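Local coordinates for Lin1840 protein (Listeria innocua serovar 6a, PDB 4ZOC) that probably hydrolyses terminal, non-reducing beta-D-glucosyl residues with release of beta-D-glucose, as a family 3 glycoside hydrolase taking part in beta-1,2-glucan metabolism, at residues 245-250 with 271-276; 299-302 with 306-309; 194-197 with 203-206. The protein carries 2 engineered substitutions. All coordinates share one frame; numbering follows the deposited sequence.

Contact 1 of 3, residues 245-250 with 271-276; sequences PATMNK and WGAVAE. With BGC (beta-D-glucopyranose), chain G.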
loop_
_atom_site.group_PDB
_atom_site.type_symbol
_atom_site.label_atom_id
_atom_site.label_comp_id
_atom_site.label_asym_id
_atom_site.label_seq_id
_atom_site.Cartn_x
_atom_site.Cartn_y
_atom_site.Cartn_z
ATOM N N PRO A 245 -1.660 11.200 -15.132
ATOM C CA PRO A 245 -1.072 10.117 -15.933
ATOM C C PRO A 245 0.313 10.467 -16.439
ATOM O O PRO A 245 0.506 11.556 -17.016
ATOM C CB PRO A 245 -2.076 9.971 -17.071
ATOM C CG PRO A 245 -3.341 10.329 -16.441
ATOM C CD PRO A 245 -3.003 11.538 -15.608
ATOM N N ALA A 246 1.290 9.566 -16.266
ATOM C CA ALA A 246 2.664 9.897 -16.606
ATOM C C ALA A 246 2.800 10.484 -18.027
ATOM O O ALA A 246 3.608 11.406 -18.284
ATOM C CB ALA A 246 3.554 8.656 -16.453
ATOM N N THR A 247 2.032 9.946 -18.966
ATOM C CA THR A 247 2.175 10.279 -20.407
ATOM C C THR A 247 1.914 11.757 -20.663
ATOM O O THR A 247 2.578 12.354 -21.533
ATOM C CB THR A 247 1.225 9.372 -21.248
ATOM O OG1 THR A 247 1.646 8.008 -20.981
ATOM C CG2 THR A 247 1.279 9.675 -22.761
ATOM N N MET A 248 0.998 12.338 -19.897
ATOM C CA MET A 248 0.741 13.806 -20.037
ATOM C C MET A 248 1.182 14.606 -18.829
ATOM O O MET A 248 0.669 15.715 -18.586
ATOM C CB MET A 248 -0.751 14.065 -20.342
ATOM C CG MET A 248 -1.754 13.617 -19.296
ATOM S SD MET A 248 -3.420 14.253 -19.500
ATOM C CE MET A 248 -3.242 15.877 -18.721
ATOM N N ASN A 249 2.144 14.075 -18.068
ATOM C CA ASN A 249 2.586 14.777 -16.869
ATOM C C ASN A 249 3.755 15.697 -17.199
ATOM O O ASN A 249 4.838 15.250 -17.403
ATOM C CB ASN A 249 2.896 13.790 -15.799
ATOM C CG ASN A 249 3.183 14.435 -14.476
ATOM O OD1 ASN A 249 3.779 15.478 -14.413
ATOM N ND2 ASN A 249 2.757 13.766 -13.391
ATOM N N LYS A 250 3.481 17.008 -17.323
ATOM C CA LYS A 250 4.474 17.940 -17.814
ATOM C C LYS A 250 5.591 18.066 -16.878
ATOM O O LYS A 250 6.764 18.155 -17.266
ATOM C CB LYS A 250 3.901 19.380 -18.050
ATOM C CG LYS A 250 2.754 19.459 -18.946
ATOM C CD LYS A 250 2.374 20.928 -19.255
ATOM C CE LYS A 250 0.880 21.155 -19.106
ATOM N NZ LYS A 250 0.075 20.505 -20.202
ATOM N N TRP A 271 2.004 1.417 -24.777
ATOM C CA TRP A 271 0.987 1.100 -25.752
ATOM C C TRP A 271 -0.360 1.734 -25.424
ATOM O O TRP A 271 -0.939 1.460 -24.407
ATOM C CB TRP A 271 0.815 -0.379 -25.919
ATOM C CG TRP A 271 -0.162 -0.836 -27.001
ATOM C CD1 TRP A 271 -1.506 -0.645 -27.019
ATOM C CD2 TRP A 271 0.143 -1.593 -28.172
ATOM N NE1 TRP A 271 -2.068 -1.246 -28.098
ATOM C CE2 TRP A 271 -1.077 -1.853 -28.822
ATOM C CE3 TRP A 271 1.295 -2.193 -28.654
ATOM C CZ2 TRP A 271 -1.156 -2.610 -30.001
ATOM C CZ3 TRP A 271 1.229 -2.897 -29.843
ATOM C CH2 TRP A 271 0.012 -3.139 -30.477
ATOM N N GLY A 272 -0.832 2.585 -26.355
ATOM C CA GLY A 272 -2.063 3.279 -26.221
ATOM C C GLY A 272 -2.131 4.311 -25.083
ATOM O O GLY A 272 -3.214 4.871 -24.871
ATOM N N ALA A 273 -1.021 4.616 -24.379
ATOM C CA ALA A 273 -1.110 5.393 -23.174
ATOM C C ALA A 273 -1.497 6.851 -23.481
ATOM O O ALA A 273 -1.995 7.594 -22.603
ATOM C CB ALA A 273 0.234 5.375 -22.457
ATOM N N VAL A 274 -1.256 7.303 -24.702
ATOM C CA VAL A 274 -1.744 8.661 -25.063
ATOM C C VAL A 274 -3.289 8.711 -25.038
ATOM O O VAL A 274 -3.862 9.567 -24.371
ATOM C CB VAL A 274 -1.197 9.124 -26.437
ATOM C CG1 VAL A 274 -1.863 10.425 -26.800
ATOM C CG2 VAL A 274 0.346 9.289 -26.406
ATOM N N ALA A 275 -3.955 7.780 -25.740
ATOM C CA ALA A 275 -5.418 7.677 -25.809
ATOM C C ALA A 275 -6.012 7.415 -24.427
ATOM O O ALA A 275 -7.075 7.918 -24.044
ATOM C CB ALA A 275 -5.811 6.589 -26.814
ATOM N N GLU A 276 -5.236 6.738 -23.620
ATOM C CA GLU A 276 -5.704 6.202 -22.315
ATOM C C GLU A 276 -5.750 7.291 -21.281
ATOM O O GLU A 276 -6.363 7.105 -20.234
ATOM C CB GLU A 276 -4.891 4.992 -21.893
ATOM C CG GLU A 276 -5.312 3.748 -22.716
ATOM C CD GLU A 276 -4.386 2.576 -22.627
ATOM O OE1 GLU A 276 -3.528 2.585 -21.725
ATOM O OE2 GLU A 276 -4.644 1.649 -23.434
HETATM C C2 BGC G . -1.944 -5.248 -26.286
HETATM C C3 BGC G . -1.752 -4.081 -25.258
HETATM C C4 BGC G . -0.446 -4.235 -24.395
HETATM C C5 BGC G . 0.707 -4.485 -25.393
HETATM C C6 BGC G . 1.978 -4.635 -24.619
HETATM C C1 BGC G . -0.730 -5.295 -27.142
HETATM O O1 BGC G . -0.876 -6.299 -28.175
HETATM O O2 BGC G . -3.097 -5.051 -27.098
HETATM O O3 BGC G . -2.924 -3.986 -24.421
HETATM O O4 BGC G . -0.209 -3.104 -23.474
HETATM O O5 BGC G . 0.399 -5.573 -26.325
HETATM O O6 BGC G . 1.875 -5.834 -23.857
#
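The indole of Trp271 carries the bound glucose flat on one face: BGC C1 stands 3.7 Å above the ring plane, over its centre. BGC C3 lies 3.9 Å from Trp271 CD1, and BGC C5 is 4.1 Å from Trp271 CD2, so C1, C3 and C5, whose axial hydrogens share one face of the sugar, turn toward the ring, consistent with CH-pi stacking. Met302 also touches the indole. CG anti to the backbone N (chi1 -176°) sends the indole toward the glucose.

The direct contact between the segments is van der Waals packing of Thr247 on Ala273 and Val274. Thr247 CG2 meets Val274 CG2 at 3.8 Å, their side chains crossing at about a right angle, and Thr247 OG1 lies 3.3 Å from Ala273 CB. That hydroxyl hydrogen-bonds instead to Thr236 OG1. In the TIM barrel this joins the turn before helix 250-260 to the short helix 273-276 that follows strand 266-268.

Arg572 of the second subunit also hydrogen-bonds Trp271 O and bridges to Glu276. Thr247, Ala273 and Val274 thus pack without a hydrogen bond across the segments, whereas Trp271 offers the sugar an apolar face and Glu473 and Arg572 of the second subunit supply hydrogen bonds to it.

Contact 2 of 3, residues 299-302 with 306-309; sequences DLEM and CYIH
Both oxygens of the Glu301 carboxylate receive backbone N-H groups from the start of helix 306-316. Tyr307 N reaches Glu301 OE1 at 2.7 Å with a nearly straight N-H...O angle of 167° and uses the syn lone pair of that oxygen. Cys306 N reaches Glu301 OE2 at 3.1 Å in a more bent bond, again from the syn side but 24° out of the carboxylate plane. OE2 is also hydrogen-bonded to Thr304 OG1, in the connection between the segments. Glu301 OE1 also takes a bond from water 1 at 2.7 Å, and that same water accepts from Ile308 N at 2.9 Å. Three successive N-H groups of the first helical turn therefore end directly or through water on one side chain, and this N-terminal end of the helix would probably favour the charged form of Glu301. The group gets there because Glu301 CG is anti to its own N (chi1 179°) and the chain beyond is extended.

Strand 301-302 is the eighth of the TIM barrel. Glu301 shares backbone hydrogen bonds with Cys22 and Gln24, while Asp299 and Leu300 pair with Leu267 and Ser269, so the closing strand is held between the first and the seventh, and Glu301 ties it to the helix that follows.

The Tyr307 ring stands almost perpendicular to the carboxylate, with Tyr307 CB 3.3 Å from Glu301 OE1. Its edge approaches the backbone at Asp299 C, 4.4 Å from Tyr307 CE2, and its hydroxyl hydrogen-bonds Val298 O. Asp299 turns its own carboxylate elsewhere, to salt bridges with Arg331 and Arg258 and a bond from Leu267 N.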
loop_
_atom_site.group_PDB
_atom_site.type_symbol
_atom_site.label_atom_id
_atom_site.label_comp_id
_atom_site.label_asym_id
_atom_site.label_seq_id
_atom_site.Cartn_x
_atom_site.Cartn_y
_atom_site.Cartn_z
ATOM N N ASP A 299 7.085 12.123 -27.900
ATOM C CA ASP A 299 7.449 12.243 -29.304
ATOM C C ASP A 299 6.786 11.271 -30.217
ATOM O O ASP A 299 6.737 11.502 -31.425
ATOM C CB ASP A 299 8.935 12.119 -29.458
ATOM C CG ASP A 299 9.673 13.161 -28.633
ATOM O OD1 ASP A 299 9.198 14.337 -28.573
ATOM O OD2 ASP A 299 10.759 12.828 -28.134
ATOM N N LEU A 300 6.354 10.133 -29.669
ATOM C CA LEU A 300 5.979 8.958 -30.512
ATOM C C LEU A 300 4.855 8.221 -29.852
ATOM O O LEU A 300 5.045 7.733 -28.726
ATOM C CB LEU A 300 7.231 8.078 -30.696
ATOM C CG LEU A 300 7.108 6.877 -31.640
ATOM C CD1 LEU A 300 6.528 7.232 -33.031
ATOM C CD2 LEU A 300 8.438 6.097 -31.687
ATOM N N GLU A 301 3.711 8.181 -30.524
ATOM C CA GLU A 301 2.479 7.596 -30.042
ATOM C C GLU A 301 2.392 6.155 -30.499
ATOM O O GLU A 301 2.347 5.870 -31.698
ATOM C CB GLU A 301 1.272 8.386 -30.531
ATOM C CG GLU A 301 -0.065 7.802 -30.060
ATOM C CD GLU A 301 -1.206 8.685 -30.245
ATOM O OE1 GLU A 301 -1.040 9.721 -30.920
ATOM O OE2 GLU A 301 -2.312 8.310 -29.759
ATOM N N MET A 302 2.432 5.248 -29.512
ATOM C CA MET A 302 2.480 3.849 -29.831
ATOM C C MET A 302 1.067 3.276 -30.087
ATOM O O MET A 302 0.282 3.024 -29.146
ATOM C CB MET A 302 3.129 3.087 -28.662
ATOM C CG MET A 302 3.223 1.594 -28.928
ATOM S SD MET A 302 3.960 0.583 -27.612
ATOM C CE MET A 302 5.648 1.198 -27.544
ATOM N N CYS A 306 -4.389 9.631 -31.619
ATOM C CA CYS A 306 -4.636 10.950 -31.219
ATOM C C CYS A 306 -3.799 11.958 -32.006
ATOM O O CYS A 306 -4.347 12.930 -32.531
ATOM C CB CYS A 306 -4.372 11.170 -29.692
ATOM S SG CYS A 306 -5.324 10.030 -28.688
ATOM N N TYR A 307 -2.478 11.759 -32.063
ATOM C CA TYR A 307 -1.631 12.659 -32.829
ATOM C C TYR A 307 -2.046 12.749 -34.265
ATOM O O TYR A 307 -2.295 13.871 -34.806
ATOM C CB TYR A 307 -0.144 12.305 -32.746
ATOM C CG TYR A 307 0.566 12.667 -31.406
ATOM C CD1 TYR A 307 -0.057 13.433 -30.395
ATOM C CD2 TYR A 307 1.859 12.214 -31.164
ATOM C CE1 TYR A 307 0.614 13.771 -29.252
ATOM C CE2 TYR A 307 2.542 12.568 -30.024
ATOM C CZ TYR A 307 1.893 13.315 -29.029
ATOM O OH TYR A 307 2.555 13.712 -27.921
ATOM N N ILE A 308 -2.120 11.579 -34.892
ATOM C CA ILE A 308 -2.379 11.526 -36.335
ATOM C C ILE A 308 -3.677 12.266 -36.738
ATOM O O ILE A 308 -3.695 13.023 -37.712
ATOM C CB ILE A 308 -2.202 10.077 -36.821
ATOM C CG1 ILE A 308 -1.895 10.057 -38.319
ATOM C CG2 ILE A 308 -3.383 9.196 -36.517
ATOM C CD1 ILE A 308 -0.429 10.209 -38.636
ATOM N N HIS A 309 -4.743 12.088 -35.962
ATOM C CA HIS A 309 -6.034 12.681 -36.293
ATOM C C HIS A 309 -6.246 14.104 -35.744
ATOM O O HIS A 309 -7.031 14.867 -36.330
ATOM C CB HIS A 309 -7.175 11.740 -35.895
ATOM C CG HIS A 309 -7.212 10.471 -36.685
ATOM N ND1 HIS A 309 -6.881 10.412 -38.021
ATOM C CD2 HIS A 309 -7.515 9.199 -36.320
ATOM C CE1 HIS A 309 -6.950 9.154 -38.439
ATOM N NE2 HIS A 309 -7.345 8.402 -37.428
HETATM O O HOH W 1 -1.140 9.164 -33.593
#

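Contact 3 of 3, residues 194-197 with 203-206; sequences AAYG and LEYN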
loop_
_atom_site.group_PDB
_atom_site.type_symbol
_atom_site.label_atom_id
_atom_site.label_comp_id
_atom_site.label_asym_id
_atom_site.label_seq_id
_atom_site.Cartn_x
_atom_site.Cartn_y
_atom_site.Cartn_z
ATOM N N ALA A 194 7.081 6.984 -14.776
ATOM C CA ALA A 194 7.850 6.531 -13.636
ATOM C C ALA A 194 6.967 5.911 -12.614
ATOM O O ALA A 194 5.803 6.249 -12.561
ATOM C CB ALA A 194 8.546 7.696 -12.901
ATOM N N ALA A 195 7.569 5.005 -11.827
ATOM C CA ALA A 195 7.055 4.532 -10.549
ATOM C C ALA A 195 5.887 3.538 -10.715
ATOM O O ALA A 195 5.110 3.306 -9.810
ATOM C CB ALA A 195 6.659 5.665 -9.657
ATOM N N TYR A 196 5.836 2.903 -11.888
ATOM C CA TYR A 196 4.750 2.025 -12.246
ATOM C C TYR A 196 4.600 0.819 -11.267
ATOM O O TYR A 196 3.529 0.265 -11.101
ATOM C CB TYR A 196 5.053 1.568 -13.706
ATOM C CG TYR A 196 4.166 0.633 -14.438
ATOM C CD1 TYR A 196 2.795 0.591 -14.268
ATOM C CD2 TYR A 196 4.718 -0.213 -15.359
ATOM C CE1 TYR A 196 1.974 -0.316 -14.974
ATOM C CE2 TYR A 196 3.894 -1.023 -16.126
ATOM C CZ TYR A 196 2.553 -1.133 -15.903
ATOM O OH TYR A 196 1.772 -1.999 -16.628
ATOM N N GLY A 197 5.733 0.341 -10.763
ATOM C CA GLY A 197 5.791 -0.862 -9.857
ATOM C C GLY A 197 5.078 -0.668 -8.506
ATOM O O GLY A 197 4.877 -1.647 -7.771
ATOM N N LEU A 203 -2.466 -4.386 -8.446
ATOM C CA LEU A 203 -3.447 -4.505 -9.502
ATOM C C LEU A 203 -2.920 -3.796 -10.781
ATOM O O LEU A 203 -2.472 -2.676 -10.747
ATOM C CB LEU A 203 -4.793 -3.878 -9.004
ATOM C CG LEU A 203 -5.918 -3.771 -9.985
ATOM C CD1 LEU A 203 -6.269 -5.151 -10.575
ATOM C CD2 LEU A 203 -7.144 -3.110 -9.309
ATOM N N GLU A 204 -2.919 -4.494 -11.896
ATOM C CA GLU A 204 -2.348 -3.906 -13.110
ATOM C C GLU A 204 -2.952 -2.585 -13.485
ATOM O O GLU A 204 -4.155 -2.351 -13.427
ATOM C CB GLU A 204 -2.444 -4.894 -14.280
ATOM C CG GLU A 204 -1.641 -4.493 -15.435
ATOM C CD GLU A 204 -0.195 -4.431 -15.090
ATOM O OE1 GLU A 204 0.517 -5.479 -15.078
ATOM O OE2 GLU A 204 0.332 -3.306 -14.753
ATOM N N TYR A 205 -2.067 -1.664 -13.860
ATOM C CA TYR A 205 -2.385 -0.287 -14.321
ATOM C C TYR A 205 -2.921 0.578 -13.249
ATOM O O TYR A 205 -3.333 1.715 -13.560
ATOM C CB TYR A 205 -3.332 -0.258 -15.539
ATOM C CG TYR A 205 -3.059 -1.313 -16.613
ATOM C CD1 TYR A 205 -1.894 -1.287 -17.353
ATOM C CD2 TYR A 205 -3.955 -2.310 -16.844
ATOM C CE1 TYR A 205 -1.647 -2.246 -18.316
ATOM C CE2 TYR A 205 -3.711 -3.322 -17.781
ATOM C CZ TYR A 205 -2.570 -3.231 -18.537
ATOM O OH TYR A 205 -2.256 -4.110 -19.511
ATOM N N ASN A 206 -3.027 0.068 -12.022
ATOM C CA ASN A 206 -3.743 0.784 -10.968
ATOM C C ASN A 206 -2.951 1.990 -10.408
ATOM O O ASN A 206 -1.743 2.147 -10.674
ATOM C CB ASN A 206 -4.098 -0.171 -9.824
ATOM C CG ASN A 206 -5.212 0.326 -8.943
ATOM O OD1 ASN A 206 -6.029 1.198 -9.317
ATOM N ND2 ASN A 206 -5.265 -0.230 -7.739
#
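Tyr196 OH donates to Glu204 OE2 at 2.7 Å, a bond that counts as weak despite its short length. The carboxylate oxygen Glu204 OE2 also lies 3.3 Å from Tyr196 CZ; the two side chains cross at about a right angle, their ring and carboxylate planes 41° apart. Glu204 OE2 takes a second donor from the next residue along, Tyr205 N at 3.0 Å, which arrives on the anti side with an N-H...O angle of 141°. Glu204 CG, anti to the backbone N, stands 3.2 Å above the Tyr205 ring, over its centre; the bend at chi2 (62°) then turns the carboxylate toward Tyr196 OH and Tyr205 N. Tyr205 CD1 completes the first shell, 3.8 Å from Tyr196 OH.

Residues 203-206 form a type II beta turn, closed by Asn206 N to Leu203 O at 3.1 Å, with Tyr205 at its positive-phi position. Both segments belong to the long loop between strand 187-193 and helix 212-219 of the TIM barrel, at the end of the barrel where the sugar binds.

Further out, Trp147 NE1 also donates to Glu204 OE2, and Arg149 NH1 bonds Tyr196 OH, while His192 and Trp147 meet the Tyr196 ring edge-to-face. Glu204 OE1 accepts from Ala474 N, and Tyr205 OH bonds Glu473 OE2, next to each other in the family 3 C-terminal domain. Glu473 lines the glucose pocket, so Tyr205, whose side chain is about 5 Å from the sugar, probably helps position Glu473. Arg572 of the second subunit packs on Tyr205, and Ser585 of that subunit hydrogen-bonds Glu204 O.

Read from the N terminus, contact 3 comes first, closing a five-residue loop beyond strand 187-193. Contact 1 follows, closing a longer stretch of 20 residues that holds most of helix 250-260 and strand 266-268, and contact 2 closes the three-residue turn between strand 301-302 and helix 306-316. They run in series, none enclosing or crossing another: contact 3 folds one loop on itself, contact 1 joins the loops after strands 233-236 and 266-268, and contact 2 ties the eighth strand to its helix. Contact 1 touches both others: Gly272 N lies 3.0 Å from Met302 O, a probable hydrogen bond, and Ala246 CB packs 4.2 Å from Ala194 N. The second subunit reaches contacts 1 and 3.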